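PDB 2IMQ: nitrophorin Cim l NP from Cimex lectularius, which carries nitric oxide on a heme b group in the bed bug's saliva and delivers it to the victim during feeding, causing vasodilation. Local coordinates for residues K77-E82 / G116-S121; I105-D110 / T152-S157; R128-T133 / D164-I169. All blocks are in the same frame, centred on the assembly; numbering follows the deposited sequence.

Contact 1. Residues K77-E82 / G116-S121; sequences KNTITE and GGIVTS. With HEM (protoporphyrin IX containing Fe), chain B.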
loop_
_atom_site.group_PDB
_atom_site.type_symbol
_atom_site.label_atom_id
_atom_site.label_comp_id
_atom_site.label_asym_id
_atom_site.label_seq_id
_atom_site.Cartn_x
_atom_site.Cartn_y
_atom_site.Cartn_z
ATOM N N LYS A 77 -1.699 10.094 -11.436
ATOM C CA LYS A 77 -3.063 9.613 -11.447
ATOM C C LYS A 77 -3.605 9.479 -10.015
ATOM O O LYS A 77 -2.883 9.096 -9.094
ATOM C CB LYS A 77 -3.129 8.219 -12.097
ATOM C CG LYS A 77 -4.542 7.740 -12.421
ATOM C CD LYS A 77 -5.178 8.534 -13.577
ATOM C CE LYS A 77 -6.633 8.054 -13.881
ATOM N NZ LYS A 77 -7.589 7.829 -12.746
ATOM N N ASN A 78 -4.874 9.811 -9.839
ATOM C CA ASN A 78 -5.709 9.341 -8.712
ATOM C C ASN A 78 -6.818 8.511 -9.248
ATOM O O ASN A 78 -7.465 8.898 -10.257
ATOM C CB ASN A 78 -6.310 10.519 -7.939
ATOM C CG ASN A 78 -7.376 10.116 -6.955
ATOM O OD1 ASN A 78 -8.576 10.237 -7.222
ATOM N ND2 ASN A 78 -6.955 9.550 -5.831
ATOM N N THR A 79 -7.078 7.374 -8.595
ATOM C CA THR A 79 -8.143 6.502 -8.989
ATOM C C THR A 79 -8.898 6.145 -7.734
ATOM O O THR A 79 -8.278 5.715 -6.766
ATOM C CB THR A 79 -7.605 5.232 -9.613
ATOM O OG1 THR A 79 -6.793 5.554 -10.731
ATOM C CG2 THR A 79 -8.739 4.366 -10.122
ATOM N N ILE A 80 -10.205 6.297 -7.722
ATOM C CA ILE A 80 -11.032 5.834 -6.629
ATOM C C ILE A 80 -12.170 4.932 -7.074
ATOM O O ILE A 80 -12.775 5.093 -8.164
ATOM C CB ILE A 80 -11.571 6.997 -5.759
ATOM C CG1 ILE A 80 -12.489 7.904 -6.573
ATOM C CG2 ILE A 80 -10.419 7.759 -5.114
ATOM C CD1 ILE A 80 -13.133 9.037 -5.754
ATOM N N THR A 81 -12.456 3.981 -6.211
ATOM C CA THR A 81 -13.653 3.145 -6.299
ATOM C C THR A 81 -14.452 3.352 -5.026
ATOM O O THR A 81 -14.150 4.245 -4.227
ATOM C CB THR A 81 -13.315 1.668 -6.516
ATOM O OG1 THR A 81 -12.678 1.148 -5.342
ATOM C CG2 THR A 81 -12.332 1.464 -7.636
ATOM N N GLU A 82 -15.472 2.557 -4.791
ATOM C CA GLU A 82 -16.164 2.724 -3.540
ATOM C C GLU A 82 -15.298 2.391 -2.307
ATOM O O GLU A 82 -15.512 2.996 -1.261
ATOM C CB GLU A 82 -17.468 1.931 -3.526
ATOM C CG GLU A 82 -18.663 2.760 -3.980
ATOM C CD GLU A 82 -18.997 3.832 -2.968
ATOM O OE1 GLU A 82 -19.483 3.485 -1.863
ATOM O OE2 GLU A 82 -18.742 5.012 -3.251
ATOM N N GLY A 116 -11.349 -6.037 -5.473
ATOM C CA GLY A 116 -10.540 -6.108 -6.660
ATOM C C GLY A 116 -9.282 -5.320 -6.419
ATOM O O GLY A 116 -8.666 -5.487 -5.374
ATOM N N GLY A 117 -8.915 -4.483 -7.375
ATOM C CA GLY A 117 -7.782 -3.672 -7.216
ATOM C C GLY A 117 -7.608 -2.682 -8.333
ATOM O O GLY A 117 -8.436 -2.582 -9.273
ATOM N N ILE A 118 -6.526 -1.942 -8.219
ATOM C CA ILE A 118 -6.121 -0.844 -9.155
ATOM C C ILE A 118 -4.670 -1.020 -9.448
ATOM O O ILE A 118 -3.869 -1.260 -8.525
ATOM C CB ILE A 118 -6.333 0.509 -8.513
ATOM C CG1 ILE A 118 -7.782 0.699 -8.012
ATOM C CG2 ILE A 118 -5.976 1.683 -9.511
ATOM C CD1 ILE A 118 -7.972 1.848 -7.124
ATOM N N VAL A 119 -4.283 -0.858 -10.724
ATOM C CA VAL A 119 -2.884 -0.808 -11.050
ATOM C C VAL A 119 -2.604 0.455 -11.865
ATOM O O VAL A 119 -3.228 0.645 -12.881
ATOM C CB VAL A 119 -2.402 -2.003 -11.909
ATOM C CG1 VAL A 119 -0.934 -2.004 -11.988
ATOM C CG2 VAL A 119 -2.874 -3.282 -11.384
ATOM N N THR A 120 -1.663 1.249 -11.423
ATOM C CA THR A 120 -1.203 2.440 -12.174
ATOM C C THR A 120 0.232 2.224 -12.523
ATOM O O THR A 120 1.069 1.920 -11.672
ATOM C CB THR A 120 -1.397 3.690 -11.293
ATOM O OG1 THR A 120 -2.788 3.944 -11.132
ATOM C CG2 THR A 120 -0.778 4.942 -11.914
ATOM N N SER A 121 0.556 2.433 -13.816
ATOM C CA SER A 121 1.878 2.186 -14.330
ATOM C C SER A 121 2.347 3.370 -15.191
ATOM O O SER A 121 1.563 4.059 -15.784
ATOM C CB SER A 121 1.907 0.924 -15.217
ATOM O OG SER A 121 1.487 -0.229 -14.492
HETATM C CHA HEM B . -8.667 12.122 -3.602
HETATM C CHB HEM B . -6.066 10.397 0.107
HETATM C CHC HEM B . -10.125 9.599 2.568
HETATM C CHD HEM B . -12.758 10.986 -1.158
HETATM C C1A HEM B . -7.600 11.768 -2.828
HETATM C C2A HEM B . -6.204 11.910 -3.167
HETATM C C3A HEM B . -5.500 11.389 -2.129
HETATM C C4A HEM B . -6.420 10.949 -1.120
HETATM C CMA HEM B . -3.987 11.344 -2.017
HETATM C CAA HEM B . -5.601 12.531 -4.447
HETATM C CBA HEM B . -5.302 13.997 -4.030
HETATM C CGA HEM B . -4.770 14.811 -5.200
HETATM O O1A HEM B . -5.570 15.237 -6.031
HETATM O O2A HEM B . -3.547 15.092 -5.266
HETATM C C1B HEM B . -6.945 10.054 1.086
HETATM C C2B HEM B . -6.579 9.541 2.384
HETATM C C3B HEM B . -7.688 9.320 3.079
HETATM C C4B HEM B . -8.798 9.702 2.244
HETATM C CMB HEM B . -5.131 9.368 2.678
HETATM C CAB HEM B . -7.851 8.764 4.485
HETATM C CBB HEM B . -6.843 8.806 5.368
HETATM C C1C HEM B . -11.227 9.928 1.833
HETATM C C2C HEM B . -12.609 9.752 2.202
HETATM C C3C HEM B . -13.325 10.206 1.178
HETATM C C4C HEM B . -12.443 10.539 0.103
HETATM C CMC HEM B . -13.148 9.343 3.577
HETATM C CAC HEM B . -14.844 10.272 1.096
HETATM C CBC HEM B . -15.606 9.186 1.206
HETATM C C1D HEM B . -11.890 11.363 -2.158
HETATM C C2D HEM B . -12.314 11.747 -3.483
HETATM C C3D HEM B . -11.070 12.126 -4.219
HETATM C C4D HEM B . -9.982 11.914 -3.302
HETATM C CMD HEM B . -13.747 11.809 -4.012
HETATM C CAD HEM B . -11.057 12.593 -5.685
HETATM C CBD HEM B . -11.698 13.972 -5.690
HETATM C CGD HEM B . -11.435 14.666 -6.989
HETATM O O1D HEM B . -11.929 15.833 -7.127
HETATM O O2D HEM B . -10.749 14.047 -7.853
HETATM N NA HEM B . -7.718 11.196 -1.566
HETATM N NB HEM B . -8.309 10.119 1.020
HETATM N NC HEM B . -11.167 10.375 0.547
HETATM N ND HEM B . -10.504 11.454 -2.105
HETATM FE FE HEM B . -9.436 10.921 -0.474
HETATM O O HOH W 1 -4.374 5.743 -9.691
#
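Behind T79 and I118, which meet through their methyls, the N78 amide and I80 lie against one face of the heme. I80 CD1 packs above the outer edge of pyrrole D, 3.3 Å from its methyl HEM CMD, while N78 ND2, also bonded to T87, lies 3.6 Å from HEM C2A, just outside the edge of pyrrole A and on the same side of the heme. On the inner side, T79 and I118 pass one another side by side, running opposite ways, CG2 to CG2 at 3.9 Å. K77 CB meets T120 CG2. Beta-branched residues suit such a surface, since their methyls fill the layer between strands. The two threonine hydroxyls share a water, 2.6 Å from T79 OG1 and 2.8 Å from T120 OG1, and T104 is a further partner of T120. Bent at chi2 and chi4, K77 folds NZ back onto N78 O (2.7 Å) and T79 OG1. The strands run antiparallel at 171° but belong to different sheets, their axes 8.7 Å apart. Strand 77-80 is thus wedged between the heme and the second sheet, with L86 of strand 84-91 and T104 of strand 103-108 lining the same interface.

Contact 2. Residues I105-D110 / T152-S157; sequences IIVTVD and TRLDYS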
loop_
_atom_site.group_PDB
_atom_site.type_symbol
_atom_site.label_atom_id
_atom_site.label_comp_id
_atom_site.label_asym_id
_atom_site.label_seq_id
_atom_site.Cartn_x
_atom_site.Cartn_y
_atom_site.Cartn_z
ATOM N N ILE A 105 -5.469 0.482 -14.727
ATOM C CA ILE A 105 -6.588 -0.405 -14.838
ATOM C C ILE A 105 -7.252 -0.576 -13.477
ATOM O O ILE A 105 -6.625 -0.435 -12.420
ATOM C CB ILE A 105 -6.174 -1.827 -15.388
ATOM C CG1 ILE A 105 -5.285 -2.568 -14.396
ATOM C CG2 ILE A 105 -5.572 -1.720 -16.832
ATOM C CD1 ILE A 105 -5.464 -4.051 -14.438
ATOM N N ILE A 106 -8.534 -0.831 -13.522
ATOM C CA ILE A 106 -9.282 -1.218 -12.364
ATOM C C ILE A 106 -9.799 -2.616 -12.648
ATOM O O ILE A 106 -10.335 -2.891 -13.748
ATOM C CB ILE A 106 -10.461 -0.252 -12.145
ATOM C CG1 ILE A 106 -9.973 1.152 -11.825
ATOM C CG2 ILE A 106 -11.280 -0.695 -11.003
ATOM C CD1 ILE A 106 -11.053 2.192 -11.703
ATOM N N VAL A 107 -9.705 -3.479 -11.634
ATOM C CA VAL A 107 -10.200 -4.844 -11.704
ATOM C C VAL A 107 -11.243 -4.978 -10.611
ATOM O O VAL A 107 -10.982 -4.663 -9.431
ATOM C CB VAL A 107 -9.103 -5.909 -11.487
ATOM C CG1 VAL A 107 -9.747 -7.282 -11.324
ATOM C CG2 VAL A 107 -8.113 -5.904 -12.645
ATOM N N THR A 108 -12.406 -5.500 -10.921
ATOM C CA THR A 108 -13.351 -5.767 -9.865
ATOM C C THR A 108 -13.825 -7.185 -9.973
ATOM O O THR A 108 -13.984 -7.712 -11.076
ATOM C CB THR A 108 -14.476 -4.746 -9.836
ATOM O OG1 THR A 108 -15.077 -4.644 -11.125
ATOM C CG2 THR A 108 -13.914 -3.342 -9.579
ATOM N N VAL A 109 -14.052 -7.811 -8.825
ATOM C CA VAL A 109 -14.252 -9.241 -8.779
ATOM C C VAL A 109 -15.684 -9.616 -8.371
ATOM O O VAL A 109 -16.107 -10.774 -8.558
ATOM C CB VAL A 109 -13.185 -9.925 -7.897
ATOM C CG1 VAL A 109 -11.772 -9.687 -8.460
ATOM C CG2 VAL A 109 -13.222 -9.399 -6.536
ATOM N N ASP A 110 -16.449 -8.634 -7.881
ATOM C CA ASP A 110 -17.821 -8.848 -7.414
ATOM C C ASP A 110 -18.816 -7.905 -8.124
ATOM O O ASP A 110 -18.452 -6.833 -8.598
ATOM C CB ASP A 110 -17.914 -8.622 -5.893
ATOM C CG ASP A 110 -17.452 -7.214 -5.461
ATOM O OD1 ASP A 110 -16.507 -6.656 -6.070
ATOM O OD2 ASP A 110 -17.988 -6.590 -4.526
ATOM N N THR A 152 -4.544 -12.298 -10.445
ATOM C CA THR A 152 -3.384 -12.325 -11.366
ATOM C C THR A 152 -3.431 -11.122 -12.279
ATOM O O THR A 152 -2.404 -10.699 -12.750
ATOM C CB THR A 152 -3.356 -13.608 -12.183
ATOM O OG1 THR A 152 -4.633 -13.765 -12.777
ATOM C CG2 THR A 152 -3.128 -14.780 -11.303
ATOM N N ARG A 153 -4.616 -10.565 -12.536
ATOM C CA ARG A 153 -4.756 -9.389 -13.385
ATOM C C ARG A 153 -4.125 -8.143 -12.809
ATOM O O ARG A 153 -3.883 -7.181 -13.504
ATOM C CB ARG A 153 -6.229 -9.095 -13.642
ATOM C CG ARG A 153 -6.937 -10.175 -14.505
ATOM C CD ARG A 153 -8.404 -9.925 -14.563
ATOM N NE ARG A 153 -9.073 -10.339 -13.325
ATOM C CZ ARG A 153 -10.377 -10.198 -13.081
ATOM N NH1 ARG A 153 -11.173 -9.691 -14.011
ATOM N NH2 ARG A 153 -10.894 -10.590 -11.930
ATOM N N LEU A 154 -3.857 -8.167 -11.507
ATOM C CA LEU A 154 -3.252 -7.029 -10.764
ATOM C C LEU A 154 -1.742 -7.172 -10.654
ATOM O O LEU A 154 -1.058 -6.261 -10.163
ATOM C CB LEU A 154 -3.887 -6.899 -9.379
ATOM C CG LEU A 154 -5.376 -6.646 -9.344
ATOM C CD1 LEU A 154 -5.912 -6.831 -7.923
ATOM C CD2 LEU A 154 -5.723 -5.271 -9.832
ATOM N N ASP A 155 -1.203 -8.282 -11.167
ATOM C CA ASP A 155 0.183 -8.676 -10.951
ATOM C C ASP A 155 0.933 -8.509 -12.271
ATOM O O ASP A 155 0.959 -9.427 -13.137
ATOM C CB ASP A 155 0.275 -10.123 -10.498
ATOM C CG ASP A 155 1.642 -10.514 -10.086
ATOM O OD1 ASP A 155 2.644 -9.857 -10.514
ATOM O OD2 ASP A 155 1.817 -11.509 -9.353
ATOM N N TYR A 156 1.599 -7.359 -12.413
ATOM C CA TYR A 156 2.303 -7.005 -13.640
ATOM C C TYR A 156 3.684 -7.630 -13.725
ATOM O O TYR A 156 4.476 -7.307 -14.636
ATOM C CB TYR A 156 2.322 -5.479 -13.811
ATOM C CG TYR A 156 1.090 -4.897 -14.440
ATOM C CD1 TYR A 156 -0.181 -5.370 -14.188
ATOM C CD2 TYR A 156 1.205 -3.809 -15.266
ATOM C CE1 TYR A 156 -1.288 -4.819 -14.817
ATOM C CE2 TYR A 156 0.115 -3.256 -15.881
ATOM C CZ TYR A 156 -1.115 -3.766 -15.663
ATOM O OH TYR A 156 -2.235 -3.240 -16.246
ATOM N N SER A 157 3.995 -8.541 -12.816
ATOM C CA SER A 157 5.175 -9.385 -12.935
ATOM C C SER A 157 4.829 -10.648 -13.743
ATOM O O SER A 157 5.745 -11.345 -14.190
ATOM C CB SER A 157 5.762 -9.791 -11.586
ATOM O OG SER A 157 5.034 -10.809 -10.958
#
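V107 CG1 sits over the centre of the R153 guanidinium, 3.5 Å from CZ, so a methyl covers one face of the planar cation. R153 starts with CG anti to the carbonyl carbon, and the bend at chi3 (-77°) turns NE out of the extended line. An arginine suits this exposed position because its face can lie on an aliphatic side chain while its N-H groups, which point out round the edge of the plane, remain able to bond: NE makes a salt bridge with D151. V109 CG1 approaches the same group obliquely, 3.7 Å from NH2. The other methyl of V107, CG2, turns to L154 CD2 at 3.7 Å, so one valine serves both an arginine and a buried leucine. I105 holds CG1 between its backbone N and carbonyl carbon (chi1 67°), which carries that branch toward Y156. The two side chains meet tip to tip, I105 CG1 lying 3.6 Å from Y156 OH, while I105 CD1 rests 3.6 Å from R153 O. The loop is shaped by a short 3-10 turn, closed by D155 N bonding T152 O, and then by an Asx turn, D155 OD1 accepting from S157 N, with S157 OG as a second donor to the same oxygen. D155 OD2 is occupied by Y150 and W213. L154 and Y156 also pack on V119 of strand 116-124, so the loop joining parallel strands 127-135 and 165-169 folds back over the outer face of one sheet, reaching its edge strand 103-108, in the beta-sandwich of the DNase I-like fold.

Contact 3. Residues R128-T133 / D164-I169; sequences RFSFTT and DFLFWI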
loop_
_atom_site.group_PDB
_atom_site.type_symbol
_atom_site.label_atom_id
_atom_site.label_comp_id
_atom_site.label_asym_id
_atom_site.label_seq_id
_atom_site.Cartn_x
_atom_site.Cartn_y
_atom_site.Cartn_z
ATOM N N ARG A 128 9.864 0.830 -16.435
ATOM C CA ARG A 128 8.437 0.806 -16.164
ATOM C C ARG A 128 8.144 0.503 -14.711
ATOM O O ARG A 128 8.612 -0.474 -14.186
ATOM C CB ARG A 128 7.663 -0.174 -17.036
ATOM C CG ARG A 128 6.165 0.028 -16.965
ATOM C CD ARG A 128 5.545 0.134 -18.240
ATOM N NE ARG A 128 4.130 0.387 -18.253
ATOM C CZ ARG A 128 3.565 1.524 -18.566
ATOM N NH1 ARG A 128 4.302 2.617 -18.770
ATOM N NH2 ARG A 128 2.241 1.594 -18.644
ATOM N N PHE A 129 7.417 1.421 -14.092
ATOM C CA PHE A 129 6.912 1.293 -12.698
ATOM C C PHE A 129 5.459 0.877 -12.712
ATOM O O PHE A 129 4.683 1.379 -13.516
ATOM C CB PHE A 129 6.995 2.639 -11.956
ATOM C CG PHE A 129 8.368 3.064 -11.598
ATOM C CD1 PHE A 129 9.228 3.598 -12.562
ATOM C CD2 PHE A 129 8.820 2.967 -10.303
ATOM C CE1 PHE A 129 10.515 4.002 -12.236
ATOM C CE2 PHE A 129 10.088 3.368 -9.964
ATOM C CZ PHE A 129 10.942 3.905 -10.956
ATOM N N SER A 130 5.070 -0.006 -11.783
ATOM C CA SER A 130 3.675 -0.338 -11.564
ATOM C C SER A 130 3.439 -0.316 -10.069
ATOM O O SER A 130 4.209 -0.861 -9.330
ATOM C CB SER A 130 3.301 -1.739 -12.122
ATOM O OG SER A 130 3.424 -1.796 -13.546
ATOM N N PHE A 131 2.345 0.310 -9.734
ATOM C CA PHE A 131 1.799 0.360 -8.366
ATOM C C PHE A 131 0.409 -0.233 -8.310
ATOM O O PHE A 131 -0.476 0.189 -9.050
ATOM C CB PHE A 131 1.739 1.806 -7.857
ATOM C CG PHE A 131 3.091 2.415 -7.661
ATOM C CD1 PHE A 131 3.789 2.957 -8.740
ATOM C CD2 PHE A 131 3.732 2.324 -6.448
ATOM C CE1 PHE A 131 5.046 3.475 -8.550
ATOM C CE2 PHE A 131 4.981 2.846 -6.266
ATOM C CZ PHE A 131 5.654 3.404 -7.323
ATOM N N THR A 132 0.214 -1.228 -7.439
ATOM C CA THR A 132 -1.032 -1.900 -7.244
ATOM C C THR A 132 -1.531 -1.681 -5.836
ATOM O O THR A 132 -0.774 -1.731 -4.890
ATOM C CB THR A 132 -0.847 -3.413 -7.478
ATOM O OG1 THR A 132 -0.489 -3.596 -8.833
ATOM C CG2 THR A 132 -2.102 -4.227 -7.208
ATOM N N THR A 133 -2.834 -1.512 -5.747
ATOM C CA THR A 133 -3.538 -1.752 -4.468
ATOM C C THR A 133 -4.707 -2.723 -4.684
ATOM O O THR A 133 -5.184 -2.887 -5.814
ATOM C CB THR A 133 -3.983 -0.428 -3.802
ATOM O OG1 THR A 133 -4.325 -0.662 -2.416
ATOM C CG2 THR A 133 -5.156 0.193 -4.438
ATOM N N ASP A 164 9.611 -3.160 -14.708
ATOM C CA ASP A 164 10.920 -3.155 -14.066
ATOM C C ASP A 164 10.819 -3.038 -12.532
ATOM O O ASP A 164 11.553 -3.677 -11.808
ATOM C CB ASP A 164 11.765 -1.990 -14.560
ATOM C CG ASP A 164 12.134 -2.141 -15.998
ATOM O OD1 ASP A 164 11.401 -1.591 -16.865
ATOM O OD2 ASP A 164 13.074 -2.891 -16.330
ATOM N N PHE A 165 9.942 -2.162 -12.060
ATOM C CA PHE A 165 9.746 -1.934 -10.589
ATOM C C PHE A 165 8.270 -2.026 -10.254
ATOM O O PHE A 165 7.452 -1.302 -10.839
ATOM C CB PHE A 165 10.262 -0.537 -10.225
ATOM C CG PHE A 165 11.676 -0.260 -10.706
ATOM C CD1 PHE A 165 11.909 0.634 -11.709
ATOM C CD2 PHE A 165 12.748 -0.876 -10.115
ATOM C CE1 PHE A 165 13.236 0.888 -12.117
ATOM C CE2 PHE A 165 14.049 -0.630 -10.487
ATOM C CZ PHE A 165 14.279 0.247 -11.519
ATOM N N LEU A 166 7.955 -2.913 -9.318
ATOM C CA LEU A 166 6.589 -3.169 -8.929
ATOM C C LEU A 166 6.412 -3.068 -7.451
ATOM O O LEU A 166 7.222 -3.570 -6.669
ATOM C CB LEU A 166 6.117 -4.535 -9.372
ATOM C CG LEU A 166 6.191 -4.752 -10.896
ATOM C CD1 LEU A 166 7.379 -5.489 -11.156
ATOM C CD2 LEU A 166 4.936 -5.403 -11.388
ATOM N N PHE A 167 5.344 -2.412 -7.072
ATOM C CA PHE A 167 4.941 -2.258 -5.651
ATOM C C PHE A 167 3.475 -2.602 -5.500
ATOM O O PHE A 167 2.665 -2.242 -6.336
ATOM C CB PHE A 167 5.205 -0.807 -5.219
ATOM C CG PHE A 167 6.660 -0.423 -5.393
ATOM C CD1 PHE A 167 7.112 0.171 -6.566
ATOM C CD2 PHE A 167 7.592 -0.719 -4.412
ATOM C CE1 PHE A 167 8.470 0.455 -6.718
ATOM C CE2 PHE A 167 8.943 -0.444 -4.574
ATOM C CZ PHE A 167 9.366 0.143 -5.750
ATOM N N TRP A 168 3.139 -3.278 -4.420
ATOM C CA TRP A 168 1.774 -3.631 -4.142
ATOM C C TRP A 168 1.583 -3.213 -2.697
ATOM O O TRP A 168 2.270 -3.687 -1.787
ATOM C CB TRP A 168 1.586 -5.138 -4.271
ATOM C CG TRP A 168 0.170 -5.634 -4.327
ATOM C CD1 TRP A 168 -0.885 -5.255 -3.593
ATOM C CD2 TRP A 168 -0.314 -6.592 -5.238
ATOM N NE1 TRP A 168 -2.016 -5.942 -3.962
ATOM C CE2 TRP A 168 -1.680 -6.782 -4.982
ATOM C CE3 TRP A 168 0.292 -7.366 -6.251
ATOM C CZ2 TRP A 168 -2.438 -7.653 -5.701
ATOM C CZ3 TRP A 168 -0.496 -8.243 -6.959
ATOM C CH2 TRP A 168 -1.829 -8.366 -6.682
ATOM N N ILE A 169 0.645 -2.308 -2.500
ATOM C CA ILE A 169 0.441 -1.623 -1.206
ATOM C C ILE A 169 -1.026 -1.606 -0.840
ATOM O O ILE A 169 -1.882 -1.349 -1.680
ATOM C CB ILE A 169 0.997 -0.185 -1.232
ATOM C CG1 ILE A 169 0.418 0.638 -2.387
ATOM C CG2 ILE A 169 2.522 -0.247 -1.293
ATOM C CD1 ILE A 169 0.866 2.133 -2.291
HETATM O O HOH W 2 2.315 -3.310 -9.148
#
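R128 N gives an almost straight bond (175°) to D164 OD1, 2.9 Å away, so the aspartate side chain satisfies an amide where strand pairing begins; its OD2 bonds T251 OG1. R128 O accepts from F165 N, with D164 N adding a weak bond. The pairing then alternates: S130 N to F165 O, F167 N to S130 O, T132 N to F167 O, and I169 N to T132 O at 2.8 Å. At the far end T133 OG1, anti to its backbone N (chi1 -164°), donates to I169 O at 2.6 Å. This is parallel pairing between two interior strands of the five-stranded sheet in the DNase I-like sandwich. The amides and carbonyls turned outward bond on one flank to strand 116-124 and on the other to strand 243-248. F129, F131, F165 and F167 project toward the other sheet, large apolar rings suited to the interlayer: F131 CE2 comes 3.4 Å from F167 CD1, with planes almost parallel (17°) but displaced until overlap is slight, and F165 CD1 lies over the F129 face near its rim. On the opposite face T132 CG2 makes a CH-pi contact 3.5 Å from the centroid of the W168 five-membered ring. S130 OG bonds S121 and S163, and W168 NE1 bonds S134. T132 OG1 meets L154 O and a water that donates to F167 O at 3.0 Å, giving this carbonyl a second donor.

How the contacts relate
Contacts 1 and 3 are buried, whereas contact 2 reaches the surface through R153. Contact 3 joins neighbours within one sheet by backbone hydrogen bonds. Contact 1 joins that sheet to the other by methyl packing and a shared water, and contact 2 lays a loop on its outer face by apolar packing, part of it a methyl against the R153 guanidinium. All three share the five-stranded sheet. Strand 116-124 of contact 1 lies between strand 103-108 of contact 2 and strand 127-135 of contact 3: G117 O and V119 O bond V107 N and I105 N of contact 2, while T120 O bonds F131 N of contact 3. Only contact 1 touches the heme.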